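Local coordinates for protein dephospho-CoA kinase (Legionella pneumophila subsp. pneumophila, PDB 4TTR) that probably catalyses the last step of coenzyme A biosynthesis, the ATP-dependent phosphorylation of the 3'-hydroxyl of dephospho-CoA, at residues 29-32 with 33-37; 193-196 with 197-201; 201-204 with 205-209; 124-127 with 128-132. All coordinates share one frame; numbering follows the deposited sequence.

Contact 1: residues 29-32 with 33-37; sequences KSTV and AEFFS. With BU2 (1,3-butanediol), chain B.
The helix that leaves the P-loop begins here, and from its first turn Thr31 meets Phe35 and Val32 meets Phe36, one turn further on. Both pairs lie side by side and point the same way. Methyl CG2 of Thr31 reaches CE2 of the Phe35 ring at 3.6 Å; it can do so because CG2 stands opposite the backbone N (chi1 of OG1 -58°), which turns the hydroxyl back beside that N. Val32 uses CG1, which lies in the plane of the Phe36 ring, at its edge, 3.6 Å from CE2. Four i to i+4 backbone bonds carry the turn, from the 2.8 Å link of Ala33 N to Lys29 O to the 3.1 Å link of Phe36 N to Val32 O.

Lys29 and Ser30 belong to the Walker A motif and, with Thr31, to the predicted ATP site. A 1,3-butanediol molecule occupies this pocket in the crystal: Lys29 N lies 3.6 Å from its C3, and Ser30, modelled in two positions, also borders it. The lysine chain runs extended past CG and bends only at its last torsion (chi4 -110°).

On its inner side the helix meets the central sheet, with Val32 on Leu21 and Val144 and Phe36 on Leu123 and Leu142, while Thr31 and Phe35 turn toward helix 192-213, where they touch Leu196 and Val200.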
loop_
_atom_site.group_PDB
_atom_site.type_symbol
_atom_site.label_atom_id
_atom_site.label_comp_id
_atom_site.label_asym_id
_atom_site.label_seq_id
_atom_site.Cartn_x
_atom_site.Cartn_y
_atom_site.Cartn_z
ATOM N N LYS A 29 -5.203 3.319 6.040
ATOM C CA LYS A 29 -4.201 2.266 6.190
ATOM C C LYS A 29 -2.841 2.792 6.641
ATOM O O LYS A 29 -2.109 2.086 7.334
ATOM C CB LYS A 29 -4.058 1.462 4.889
ATOM C CG LYS A 29 -3.057 1.973 3.868
ATOM C CD LYS A 29 -2.706 0.858 2.897
ATOM C CE LYS A 29 -1.662 1.293 1.887
ATOM N NZ LYS A 29 -2.238 1.417 0.524
ATOM N N SER A 30 -2.483 4.010 6.249
ATOM C CA SER A 30 -1.219 4.591 6.687
ATOM C C SER A 30 -1.278 4.880 8.184
ATOM O O SER A 30 -0.260 4.857 8.868
ATOM C CB SER A 30 -0.899 5.867 5.904
ATOM O OG SER A 30 -1.576 6.985 6.447
ATOM N N THR A 31 -2.480 5.153 8.686
ATOM C CA THR A 31 -2.686 5.337 10.117
ATOM C C THR A 31 -2.537 3.995 10.827
ATOM O O THR A 31 -1.957 3.911 11.911
ATOM C CB THR A 31 -4.070 5.928 10.415
ATOM O OG1 THR A 31 -4.212 7.177 9.728
ATOM C CG2 THR A 31 -4.256 6.144 11.912
ATOM N N VAL A 32 -3.068 2.949 10.204
ATOM C CA VAL A 32 -2.925 1.593 10.716
ATOM C C VAL A 32 -1.449 1.225 10.788
ATOM O O VAL A 32 -1.002 0.643 11.771
ATOM C CB VAL A 32 -3.694 0.578 9.840
ATOM C CG1 VAL A 32 -3.296 -0.857 10.166
ATOM C CG2 VAL A 32 -5.186 0.758 10.027
ATOM N N ALA A 33 -0.696 1.573 9.749
ATOM C CA ALA A 33 0.738 1.298 9.726
ATOM C C ALA A 33 1.443 2.003 10.880
ATOM O O ALA A 33 2.317 1.425 11.525
ATOM C CB ALA A 33 1.341 1.724 8.400
ATOM N N GLU A 34 1.053 3.246 11.145
ATOM C CA GLU A 34 1.657 4.021 12.224
ATOM C C GLU A 34 1.378 3.377 13.582
ATOM O O GLU A 34 2.256 3.327 14.442
ATOM C CB GLU A 34 1.141 5.466 12.197
ATOM C CG GLU A 34 1.698 6.366 13.300
ATOM C CD GLU A 34 3.214 6.513 13.252
ATOM O OE1 GLU A 34 3.803 6.928 14.273
ATOM O OE2 GLU A 34 3.820 6.224 12.196
ATOM N N PHE A 35 0.159 2.879 13.773
ATOM C CA PHE A 35 -0.193 2.229 15.031
ATOM C C PHE A 35 0.643 0.964 15.229
ATOM O O PHE A 35 1.113 0.700 16.332
ATOM C CB PHE A 35 -1.694 1.903 15.081
ATOM C CG PHE A 35 -2.570 3.085 15.437
ATOM C CD1 PHE A 35 -2.215 3.954 16.456
ATOM C CD2 PHE A 35 -3.748 3.324 14.746
ATOM C CE1 PHE A 35 -3.014 5.034 16.781
ATOM C CE2 PHE A 35 -4.553 4.408 15.065
ATOM C CZ PHE A 35 -4.185 5.261 16.083
ATOM N N PHE A 36 0.843 0.191 14.164
ATOM C CA PHE A 36 1.725 -0.973 14.236
ATOM C C PHE A 36 3.151 -0.536 14.543
ATOM O O PHE A 36 3.857 -1.172 15.333
ATOM C CB PHE A 36 1.689 -1.774 12.931
ATOM C CG PHE A 36 0.553 -2.749 12.858
ATOM C CD1 PHE A 36 0.575 -3.909 13.616
ATOM C CD2 PHE A 36 -0.546 -2.502 12.052
ATOM C CE1 PHE A 36 -0.476 -4.805 13.565
ATOM C CE2 PHE A 36 -1.597 -3.398 11.996
ATOM C CZ PHE A 36 -1.561 -4.551 12.752
ATOM N N SER A 37 3.560 0.565 13.924
ATOM C CA SER A 37 4.893 1.114 14.133
ATOM C C SER A 37 5.092 1.459 15.603
ATOM O O SER A 37 6.135 1.175 16.193
ATOM C CB SER A 37 5.093 2.361 13.265
ATOM O OG SER A 37 6.464 2.592 13.011
HETATM C C1 BU2 B . -4.698 7.064 5.811
HETATM O O1 BU2 B . -5.326 8.296 6.092
HETATM C C2 BU2 B . -4.066 7.094 4.435
HETATM C C3 BU2 B . -4.588 5.924 3.629
HETATM O O3 BU2 B . -5.868 6.248 3.136
HETATM C C4 BU2 B . -3.647 5.642 2.480
#

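Contact 2: residues 193-196 with 197-201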
loop_
_atom_site.group_PDB
_atom_site.type_symbol
_atom_site.label_atom_id
_atom_site.label_comp_id
_atom_site.label_asym_id
_atom_site.label_seq_id
_atom_site.Cartn_x
_atom_site.Cartn_y
_atom_site.Cartn_z
ATOM N N LEU A 193 -10.460 7.106 15.326
ATOM C CA LEU A 193 -9.078 6.702 15.577
ATOM C C LEU A 193 -8.905 5.775 16.773
ATOM O O LEU A 193 -8.024 4.916 16.770
ATOM C CB LEU A 193 -8.205 7.941 15.799
ATOM C CG LEU A 193 -7.897 8.845 14.605
ATOM C CD1 LEU A 193 -7.114 10.059 15.079
ATOM C CD2 LEU A 193 -7.119 8.100 13.533
ATOM N N SER A 194 -9.721 5.960 17.804
ATOM C CA SER A 194 -9.568 5.190 19.032
ATOM C C SER A 194 -9.904 3.715 18.820
ATOM O O SER A 194 -9.167 2.839 19.276
ATOM C CB SER A 194 -10.442 5.774 20.144
ATOM O OG SER A 194 -10.359 4.989 21.321
ATOM N N GLU A 195 -11.011 3.436 18.138
ATOM C CA GLU A 195 -11.384 2.052 17.865
ATOM C C GLU A 195 -10.442 1.440 16.842
ATOM O O GLU A 195 -10.208 0.234 16.850
ATOM C CB GLU A 195 -12.831 1.949 17.372
ATOM C CG GLU A 195 -13.813 1.488 18.443
ATOM C CD GLU A 195 -13.438 0.141 19.045
ATOM O OE1 GLU A 195 -13.157 -0.802 18.273
ATOM O OE2 GLU A 195 -13.413 0.028 20.289
ATOM N N LEU A 196 -9.909 2.273 15.957
ATOM C CA LEU A 196 -8.928 1.810 14.988
ATOM C C LEU A 196 -7.700 1.287 15.729
ATOM O O LEU A 196 -7.190 0.209 15.426
ATOM C CB LEU A 196 -8.547 2.935 14.027
ATOM C CG LEU A 196 -7.595 2.579 12.884
ATOM C CD1 LEU A 196 -8.168 1.458 12.032
ATOM C CD2 LEU A 196 -7.312 3.811 12.027
ATOM N N LYS A 197 -7.249 2.053 16.714
ATOM C CA LYS A 197 -6.108 1.666 17.532
ATOM C C LYS A 197 -6.381 0.392 18.322
ATOM O O LYS A 197 -5.504 -0.459 18.462
ATOM C CB LYS A 197 -5.744 2.790 18.493
ATOM C CG LYS A 197 -4.531 2.494 19.347
ATOM C CD LYS A 197 -4.398 3.539 20.438
ATOM C CE LYS A 197 -3.227 3.236 21.364
ATOM N NZ LYS A 197 -3.476 2.044 22.224
ATOM N N ALA A 198 -7.591 0.274 18.855
ATOM C CA ALA A 198 -7.970 -0.914 19.606
ATOM C C ALA A 198 -7.914 -2.141 18.707
ATOM O O ALA A 198 -7.400 -3.184 19.097
ATOM C CB ALA A 198 -9.357 -0.749 20.202
ATOM N N LYS A 199 -8.431 -2.005 17.493
ATOM C CA LYS A 199 -8.436 -3.109 16.545
ATOM C C LYS A 199 -7.016 -3.520 16.147
ATOM O O LYS A 199 -6.713 -4.710 16.070
ATOM C CB LYS A 199 -9.254 -2.734 15.310
ATOM C CG LYS A 199 -10.750 -2.752 15.569
ATOM C CD LYS A 199 -11.548 -2.465 14.325
ATOM C CE LYS A 199 -13.002 -2.853 14.514
ATOM N NZ LYS A 199 -13.781 -2.619 13.278
ATOM N N VAL A 200 -6.152 -2.539 15.904
ATOM C CA VAL A 200 -4.755 -2.817 15.584
ATOM C C VAL A 200 -4.082 -3.564 16.737
ATOM O O VAL A 200 -3.305 -4.485 16.513
ATOM C CB VAL A 200 -3.978 -1.516 15.268
ATOM C CG1 VAL A 200 -2.472 -1.759 15.248
ATOM C CG2 VAL A 200 -4.430 -0.945 13.933
ATOM N N ASN A 201 -4.389 -3.167 17.967
ATOM C CA ASN A 201 -3.846 -3.844 19.137
ATOM C C ASN A 201 -4.179 -5.333 19.147
ATOM O O ASN A 201 -3.308 -6.161 19.384
ATOM C CB ASN A 201 -4.360 -3.192 20.421
ATOM C CG ASN A 201 -3.275 -2.444 21.166
ATOM O OD1 ASN A 201 -2.609 -3.002 22.039
ATOM N ND2 ASN A 201 -3.081 -1.178 20.815
#
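Glu195 and Lys199 meet one helical turn apart, their side chains crossing at a slant, and the lysine brings its aliphatic CG, and not its ammonium, to the carboxylate. CG of Lys199 sits 4.1 Å from OE1 of Glu195, and closer still, at 3.3 Å, to the backbone O of Glu195. A bend at chi2 (-57°) brings the carboxylate forward over the next turn, which also sets OE2 4.1 Å from CB of Ala198. Between OE1 of Glu195 and NZ of Lys199 the gap is 5.4 Å, too wide for a salt bridge, though the opposite charges probably attract weakly. The ammonium is instead hydrogen-bonded to the backbone O of Ile188, at the end of strand 185-188.

Among the backbone bonds, Lys197, Ala198, Lys199 and Val200 each donate to the carbonyl four residues back; the 2.9 Å bond from Lys199 N to Glu195 O is the shortest of the four. A further, weak bond of 3.5 Å runs from ND2 of Asn201 to O of Lys197, which also accepts Asn201 N.

On the buried side, methyl CG2 of Val200 rests 3.3 Å from the carbonyl O of Leu196, and both side chains make apolar contacts with Leu187 and helix 29-38. Glu195 and Lys197 are exposed, giving the amphipathic pattern of an alpha helix laid against a P-loop kinase core.

Contact 3: residues 201-204 with 205-209; sequences NKLH and QKYLR
The backbone from Asn201 to Leu208 is regular alpha helix, closed by four i to i+4 bonds, of which the one from Tyr207 N to Leu203 O is the shortest at 2.8 Å. His204 and Leu208 carry the side-chain contact. Leu208 lies over one face of the imidazole in a CH-pi contact, CG standing 4.1 Å from the ring centroid and 22° off the normal, displaced toward the rim. Its methyl CD1 then reaches NE2 of His204 at 3.4 Å. The histidine ring is swung to this side by a first torsion that sets CG opposite the backbone N (chi1 169°).

Gln205 approaches the same ring differently: its amide plane stands nearly perpendicular to the imidazole (88°), and NE2 of Gln205 comes within 3.5 Å of CD2 of His204.

Further round the helix, the Tyr207 ring has the carbonyl O of Leu203 over one face, 3.2 Å from its CD2, while CB of Leu203 touches CE2 of Tyr207 at 4.0 Å. Leu203 and Tyr207 also meet Phe36 of helix 29-38, and Tyr207 packs edge-to-face with Tyr121. The extended Lys206 chain leads away from this turn to a salt bridge with Asp185.

ND1 of His204 is hydrogen-bonded to OH of Tyr121, which together with the leucine over its face should hold the buried imidazole in one rotation. The Leu203 carbonyl both accepts the Tyr207 N-H and lies over that residue's ring, so one residue supplies both the N-H and the ring that meet this oxygen.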
loop_
_atom_site.group_PDB
_atom_site.type_symbol
_atom_site.label_atom_id
_atom_site.label_comp_id
_atom_site.label_asym_id
_atom_site.label_seq_id
_atom_site.Cartn_x
_atom_site.Cartn_y
_atom_site.Cartn_z
ATOM N N ASN A 201 -4.389 -3.167 17.967
ATOM C CA ASN A 201 -3.846 -3.844 19.137
ATOM C C ASN A 201 -4.179 -5.333 19.147
ATOM O O ASN A 201 -3.308 -6.161 19.384
ATOM C CB ASN A 201 -4.360 -3.192 20.421
ATOM C CG ASN A 201 -3.275 -2.444 21.166
ATOM O OD1 ASN A 201 -2.609 -3.002 22.039
ATOM N ND2 ASN A 201 -3.081 -1.178 20.815
ATOM N N LYS A 202 -5.436 -5.673 18.878
ATOM C CA LYS A 202 -5.850 -7.075 18.878
ATOM C C LYS A 202 -5.201 -7.857 17.742
ATOM O O LYS A 202 -4.874 -9.028 17.907
ATOM C CB LYS A 202 -7.371 -7.187 18.786
ATOM C CG LYS A 202 -8.089 -6.649 20.009
ATOM C CD LYS A 202 -9.484 -7.227 20.133
ATOM C CE LYS A 202 -10.380 -6.334 20.974
ATOM N NZ LYS A 202 -10.755 -5.086 20.252
ATOM N N LEU A 203 -5.007 -7.210 16.595
ATOM C CA LEU A 203 -4.328 -7.848 15.473
ATOM C C LEU A 203 -2.869 -8.086 15.834
ATOM O O LEU A 203 -2.317 -9.153 15.571
ATOM C CB LEU A 203 -4.432 -6.994 14.207
ATOM C CG LEU A 203 -5.820 -6.891 13.568
ATOM C CD1 LEU A 203 -5.851 -5.802 12.504
ATOM C CD2 LEU A 203 -6.238 -8.224 12.972
ATOM N N HIS A 204 -2.258 -7.076 16.442
ATOM C CA HIS A 204 -0.887 -7.162 16.926
ATOM C C HIS A 204 -0.698 -8.376 17.838
ATOM O O HIS A 204 0.231 -9.159 17.652
ATOM C CB HIS A 204 -0.519 -5.865 17.656
ATOM C CG HIS A 204 0.771 -5.928 18.411
ATOM N ND1 HIS A 204 1.995 -6.059 17.791
ATOM C CD2 HIS A 204 1.030 -5.848 19.738
ATOM C CE1 HIS A 204 2.950 -6.074 18.704
ATOM N NE2 HIS A 204 2.390 -5.945 19.893
ATOM N N GLN A 205 -1.593 -8.548 18.807
ATOM C CA GLN A 205 -1.514 -9.686 19.716
ATOM C C GLN A 205 -1.748 -10.999 18.969
ATOM O O GLN A 205 -1.168 -12.026 19.310
ATOM C CB GLN A 205 -2.527 -9.540 20.857
ATOM C CG GLN A 205 -2.282 -8.338 21.759
ATOM C CD GLN A 205 -0.928 -8.383 22.453
ATOM O OE1 GLN A 205 -0.418 -9.455 22.778
ATOM N NE2 GLN A 205 -0.339 -7.213 22.677
ATOM N N LYS A 206 -2.597 -10.965 17.947
ATOM C CA LYS A 206 -2.834 -12.142 17.120
ATOM C C LYS A 206 -1.576 -12.537 16.345
ATOM O O LYS A 206 -1.217 -13.709 16.293
ATOM C CB LYS A 206 -3.987 -11.882 16.154
ATOM C CG LYS A 206 -4.458 -13.102 15.385
ATOM C CD LYS A 206 -5.432 -12.696 14.286
ATOM C CE LYS A 206 -6.243 -13.877 13.793
ATOM N NZ LYS A 206 -7.231 -13.474 12.759
ATOM N N TYR A 207 -0.908 -11.554 15.746
ATOM C CA TYR A 207 0.293 -11.815 14.956
ATOM C C TYR A 207 1.457 -12.284 15.828
ATOM O O TYR A 207 2.214 -13.171 15.432
ATOM C CB TYR A 207 0.704 -10.563 14.172
ATOM C CG TYR A 207 -0.293 -10.127 13.119
ATOM C CD1 TYR A 207 -0.987 -11.057 12.360
ATOM C CD2 TYR A 207 -0.537 -8.782 12.885
ATOM C CE1 TYR A 207 -1.893 -10.659 11.397
ATOM C CE2 TYR A 207 -1.443 -8.374 11.926
ATOM C CZ TYR A 207 -2.117 -9.316 11.185
ATOM O OH TYR A 207 -3.024 -8.911 10.229
ATOM N N LEU A 208 1.609 -11.683 17.006
ATOM C CA LEU A 208 2.602 -12.141 17.974
ATOM C C LEU A 208 2.384 -13.612 18.315
ATOM O O LEU A 208 3.328 -14.398 18.341
ATOM C CB LEU A 208 2.542 -11.309 19.258
ATOM C CG LEU A 208 3.101 -9.884 19.243
ATOM C CD1 LEU A 208 2.928 -9.260 20.618
ATOM C CD2 LEU A 208 4.568 -9.857 18.829
ATOM N N ARG A 209 1.132 -13.967 18.577
ATOM C CA ARG A 209 0.783 -15.332 18.951
ATOM C C ARG A 209 1.123 -16.311 17.831
ATOM O O ARG A 209 1.774 -17.326 18.062
ATOM C CB ARG A 209 -0.706 -15.422 19.301
ATOM C CG ARG A 209 -1.124 -16.748 19.914
ATOM C CD ARG A 209 -2.623 -16.814 20.168
ATOM N NE ARG A 209 -3.392 -16.902 18.930
ATOM C CZ ARG A 209 -3.466 -17.989 18.168
ATOM N NH1 ARG A 209 -2.808 -19.091 18.505
ATOM N NH2 ARG A 209 -4.193 -17.973 17.061
#

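Contact 4: residues 124-127 with 128-132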
loop_
_atom_site.group_PDB
_atom_site.type_symbol
_atom_site.label_atom_id
_atom_site.label_comp_id
_atom_site.label_asym_id
_atom_site.label_seq_id
_atom_site.Cartn_x
_atom_site.Cartn_y
_atom_site.Cartn_z
ATOM N N ILE A 124 4.573 -5.292 5.927
ATOM C CA ILE A 124 4.940 -4.786 4.610
ATOM C C ILE A 124 3.729 -4.128 3.949
ATOM O O ILE A 124 2.783 -4.808 3.552
ATOM C CB ILE A 124 5.472 -5.910 3.692
ATOM C CG1 ILE A 124 6.556 -6.726 4.405
ATOM C CG2 ILE A 124 6.012 -5.318 2.397
ATOM C CD1 ILE A 124 7.040 -7.935 3.625
ATOM N N GLU A 125 3.756 -2.804 3.852
ATOM C CA GLU A 125 2.692 -2.069 3.179
ATOM C C GLU A 125 2.834 -2.212 1.669
ATOM O O GLU A 125 3.852 -1.823 1.097
ATOM C CB GLU A 125 2.714 -0.593 3.575
ATOM C CG GLU A 125 1.508 0.189 3.077
ATOM C CD GLU A 125 1.599 1.670 3.389
ATOM O OE1 GLU A 125 1.522 2.482 2.443
ATOM O OE2 GLU A 125 1.735 2.024 4.579
ATOM N N ILE A 126 1.802 -2.768 1.039
ATOM C CA ILE A 126 1.829 -3.113 -0.376
ATOM C C ILE A 126 0.544 -2.618 -1.053
ATOM O O ILE A 126 -0.405 -2.243 -0.365
ATOM C CB ILE A 126 1.997 -4.639 -0.557
ATOM C CG1 ILE A 126 0.853 -5.390 0.127
ATOM C CG2 ILE A 126 3.338 -5.073 0.008
ATOM C CD1 ILE A 126 0.983 -6.902 0.096
ATOM N N PRO A 127 0.511 -2.595 -2.400
ATOM C CA PRO A 127 -0.699 -2.080 -3.058
ATOM C C PRO A 127 -1.903 -3.016 -2.953
ATOM O O PRO A 127 -1.740 -4.218 -2.745
ATOM C CB PRO A 127 -0.266 -1.921 -4.521
ATOM C CG PRO A 127 0.853 -2.871 -4.692
ATOM C CD PRO A 127 1.576 -2.895 -3.375
ATOM N N LEU A 128 -3.097 -2.450 -3.108
ATOM C CA LEU A 128 -4.349 -3.197 -2.993
ATOM C C LEU A 128 -4.382 -4.428 -3.899
ATOM O O LEU A 128 -4.710 -5.532 -3.455
ATOM C CB LEU A 128 -5.527 -2.274 -3.320
ATOM C CG LEU A 128 -6.925 -2.896 -3.388
ATOM C CD1 LEU A 128 -7.349 -3.441 -2.032
ATOM C CD2 LEU A 128 -7.923 -1.866 -3.896
ATOM N N LEU A 129 -4.039 -4.225 -5.168
ATOM C CA LEU A 129 -4.037 -5.295 -6.161
ATOM C C LEU A 129 -2.630 -5.840 -6.381
ATOM O O LEU A 129 -2.169 -5.953 -7.517
ATOM C CB LEU A 129 -4.607 -4.790 -7.488
ATOM C CG LEU A 129 -6.020 -4.217 -7.439
ATOM C CD1 LEU A 129 -6.314 -3.491 -8.739
ATOM C CD2 LEU A 129 -7.041 -5.316 -7.192
ATOM N N PHE A 130 -1.952 -6.177 -5.289
ATOM C CA PHE A 130 -0.581 -6.654 -5.372
ATOM C C PHE A 130 -0.515 -8.012 -6.066
ATOM O O PHE A 130 -1.392 -8.861 -5.891
ATOM C CB PHE A 130 0.046 -6.742 -3.977
ATOM C CG PHE A 130 -0.547 -7.815 -3.103
ATOM C CD1 PHE A 130 -1.707 -7.583 -2.385
ATOM C CD2 PHE A 130 0.068 -9.052 -2.991
ATOM C CE1 PHE A 130 -2.248 -8.566 -1.580
ATOM C CE2 PHE A 130 -0.469 -10.038 -2.186
ATOM C CZ PHE A 130 -1.626 -9.796 -1.481
ATOM N N ASN A 131 0.527 -8.200 -6.869
ATOM C CA ASN A 131 0.779 -9.482 -7.508
ATOM C C ASN A 131 1.278 -10.474 -6.468
ATOM O O ASN A 131 2.328 -10.269 -5.856
ATOM C CB ASN A 131 1.801 -9.331 -8.640
ATOM C CG ASN A 131 1.936 -10.587 -9.486
ATOM O OD1 ASN A 131 1.556 -11.680 -9.069
ATOM N ND2 ASN A 131 2.482 -10.431 -10.684
ATOM N N LYS A 132 0.521 -11.548 -6.272
ATOM C CA LYS A 132 0.851 -12.533 -5.246
ATOM C C LYS A 132 2.168 -13.218 -5.583
ATOM O O LYS A 132 2.963 -13.522 -4.696
ATOM C CB LYS A 132 -0.256 -13.581 -5.104
ATOM C CG LYS A 132 -1.649 -13.094 -5.462
ATOM C CD LYS A 132 -2.713 -14.035 -4.939
ATOM C CE LYS A 132 -3.470 -13.404 -3.787
ATOM N NZ LYS A 132 -4.331 -14.388 -3.079
#
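Ile126 and Phe130 make the tight part of this turn. The terminal methyl CD1 of Ile126 sits over the centre of the Phe130 ring, 3.7 Å from the centroid and only 13° off the normal, a well-aligned CH-pi contact. Both side chains take the cramped rotamer between backbone N and carbonyl carbon (chi1 59° for Ile126), and from there they converge although their axes are slanted to each other. Pro127 meets Phe130 almost at a right angle, its CG 4.0 Å from CB of the phenylalanine. The carbonyl O of Pro127 lies at the ring edge, 3.4 Å from CD1 of Phe130.

The looser side is the backbone and the outer residues. One weak bond spans the turn, from Phe130 N to Pro127 O, 3.2 Å long and strongly bent at 121°. Pro127 itself is exposed, while Leu128 and Leu129 turn their side chains away from the preceding segment, to Leu176 and Pro174.

Arg179 of helix 177-182 also holds Phe130, by a cation-pi contact with the ring and a hydrogen bond to its carbonyl. Behind the turn, strand 122-125 runs between strands 18-23 and 42-45 of the parallel sheet, and Ile126 and Phe130 both touch Thr22.

How the contacts relate
From the N terminus, contact 1 comes first, on the helix that follows strand 18-23 and the P-loop. Contact 4 follows at the end of strand 122-125, and contacts 2 and 3 lie in sequence on helix 192-213, sharing Asn201. Each joins two adjoining segments, so none closes a long loop and none nests or crosses another; only contacts 2 and 3 overlap. Contact 1 touches all the others: Val32 and Phe36 pack on Leu196 and Val200 of contact 2, Phe36 reaches contact 3, and Lys29 and Ala33 meet Glu125 of contact 4. Helix 29-38 therefore ties the C-terminal helix to the central strands of the sheet beside the nucleotide pocket.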